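Local coordinates for protein succinylglutamate desuccinylase (Vibrio parahaemolyticus, PDB 2BCO) that probably hydrolyses N-succinyl-L-glutamate to succinate and glutamate, the last step of arginine breakdown by the succinyltransferase pathway, with one bound zinc ion, at residues S59-H63 / I95-E99. Residues are numbered along the deposited sequence; the frame is centred on the assembly and turned at random.
With ZN (zinc ion), chain C.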
loop_
_atom_site.group_PDB
_atom_site.type_symbol
_atom_site.label_atom_id
_atom_site.label_comp_id
_atom_site.label_asym_id
_atom_site.label_seq_id
_atom_site.Cartn_x
_atom_site.Cartn_y
_atom_site.Cartn_z
ATOM N N SER A 59 2.808 6.341 2.449
ATOM C CA SER A 59 3.962 6.097 1.601
ATOM C C SER A 59 3.589 5.739 0.174
ATOM O O SER A 59 2.528 5.180 -0.101
ATOM C CB SER A 59 4.857 5.000 2.209
ATOM O OG SER A 59 4.173 3.772 2.370
ATOM N N CYS A 60 4.473 6.094 -0.741
ATOM C CA CYS A 60 4.271 5.787 -2.138
ATOM C C CYS A 60 5.641 5.537 -2.737
ATOM O O CYS A 60 6.665 5.881 -2.138
ATOM C CB CYS A 60 3.589 6.954 -2.851
ATOM S SG CYS A 60 4.528 8.461 -2.819
ATOM N N GLY A 61 5.661 4.924 -3.913
ATOM C CA GLY A 61 6.926 4.671 -4.562
ATOM C C GLY A 61 7.815 3.559 -4.024
ATOM O O GLY A 61 9.001 3.559 -4.336
ATOM N N ILE A 62 7.282 2.634 -3.225
ATOM C CA ILE A 62 8.086 1.517 -2.732
ATOM C C ILE A 62 8.655 0.865 -3.995
ATOM O O ILE A 62 9.784 0.364 -4.010
ATOM C CB ILE A 62 7.223 0.494 -1.932
ATOM C CG1 ILE A 62 7.048 0.986 -0.494
ATOM C CG2 ILE A 62 7.876 -0.897 -1.928
ATOM C CD1 ILE A 62 8.365 1.188 0.259
ATOM N N HIS A 63 7.841 0.899 -5.048
ATOM C CA HIS A 63 8.180 0.397 -6.376
ATOM C C HIS A 63 8.256 1.683 -7.206
ATOM O O HIS A 63 7.290 2.442 -7.264
ATOM C CB HIS A 63 7.077 -0.534 -6.895
ATOM C CG HIS A 63 7.056 -1.865 -6.210
ATOM N ND1 HIS A 63 5.929 -2.653 -6.138
ATOM C CD2 HIS A 63 8.037 -2.558 -5.584
ATOM C CE1 HIS A 63 6.213 -3.771 -5.496
ATOM N NE2 HIS A 63 7.485 -3.739 -5.150
ATOM N N ILE A 95 8.233 9.224 -0.128
ATOM C CA ILE A 95 8.433 8.870 -1.523
ATOM C C ILE A 95 9.666 7.990 -1.349
ATOM O O ILE A 95 10.784 8.484 -1.266
ATOM C CB ILE A 95 8.795 10.073 -2.416
ATOM C CG1 ILE A 95 7.604 11.016 -2.556
ATOM C CG2 ILE A 95 9.227 9.581 -3.797
ATOM C CD1 ILE A 95 7.939 12.293 -3.275
ATOM N N ALA A 96 9.448 6.689 -1.232
ATOM C CA ALA A 96 10.548 5.768 -1.040
ATOM C C ALA A 96 11.178 5.468 -2.387
ATOM O O ALA A 96 10.490 5.422 -3.394
ATOM C CB ALA A 96 10.039 4.478 -0.409
ATOM N N HIS A 97 12.489 5.299 -2.417
ATOM C CA HIS A 97 13.163 4.940 -3.668
ATOM C C HIS A 97 13.082 5.851 -4.901
ATOM O O HIS A 97 12.778 5.388 -6.002
ATOM C CB HIS A 97 12.698 3.556 -4.087
ATOM C CG HIS A 97 13.798 2.684 -4.567
ATOM N ND1 HIS A 97 15.074 3.161 -4.800
ATOM C CD2 HIS A 97 13.843 1.359 -4.841
ATOM C CE1 HIS A 97 15.848 2.172 -5.188
ATOM N NE2 HIS A 97 15.124 1.062 -5.221
ATOM N N PRO A 98 13.380 7.145 -4.752
ATOM C CA PRO A 98 13.309 8.021 -5.922
ATOM C C PRO A 98 14.279 7.632 -7.054
ATOM O O PRO A 98 14.047 7.943 -8.221
ATOM C CB PRO A 98 13.612 9.399 -5.338
ATOM C CG PRO A 98 14.502 9.077 -4.169
ATOM C CD PRO A 98 13.808 7.892 -3.558
ATOM N N GLU A 99 15.357 6.940 -6.717
ATOM C CA GLU A 99 16.305 6.555 -7.746
ATOM C C GLU A 99 15.662 5.596 -8.741
ATOM O O GLU A 99 15.941 5.654 -9.936
ATOM C CB GLU A 99 17.551 5.916 -7.128
ATOM C CG GLU A 99 18.622 5.567 -8.146
ATOM C CD GLU A 99 19.913 5.088 -7.503
ATOM O OE1 GLU A 99 20.848 4.728 -8.249
ATOM O OE2 GLU A 99 19.996 5.073 -6.256
HETATM ZN ZN ZN C . 3.675 -1.957 -5.917
HETATM O O HOH W 1 2.332 -3.867 -6.967
#
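C60 and I95 pair as neighbours on two parallel strands, and one backbone bond closes the pair: A96 N donates to C60 O over 3.0 Å. The same oxygen also receives a CA-H contact from I95 CA at 3.5 Å. The packed part of the contact lies around this bond. On one face of the sheet C60 SG rests against I95 CG1 at 4.0 Å; with chi1 of 61° the sulfur sits between the backbone N and the carbonyl carbon. Beyond the bridge G61 O and A96 O, two acceptors, are modelled in a tight, unbonded approach of 2.6 Å. I62 sends its CD1 methyl to A96 CB, 3.8 Å away, while its CB points away from segment 95-99. Both turns lie at the C-terminal ends of adjacent parallel strands in the catalytic domain, which belongs to the zinc exopeptidase clan. Directly after I62, H63 binds zinc through ND1 at 2.4 Å, together with E66, H155 and a water, and its NE2 is hydrogen-bonded to N111 OD1. From H97 onward the fit slackens. CB of H97, the N-cap residue of helix 98-102, lies 3.7 Å from G61 O; I62 O stands loosely at the ring edge, 4.3 Å from H97 CD2, and NE2 is hydrogen-bonded to E126 OE2. P98 and E99 diverge from the zinc-binding turn, E99 on the exposed side.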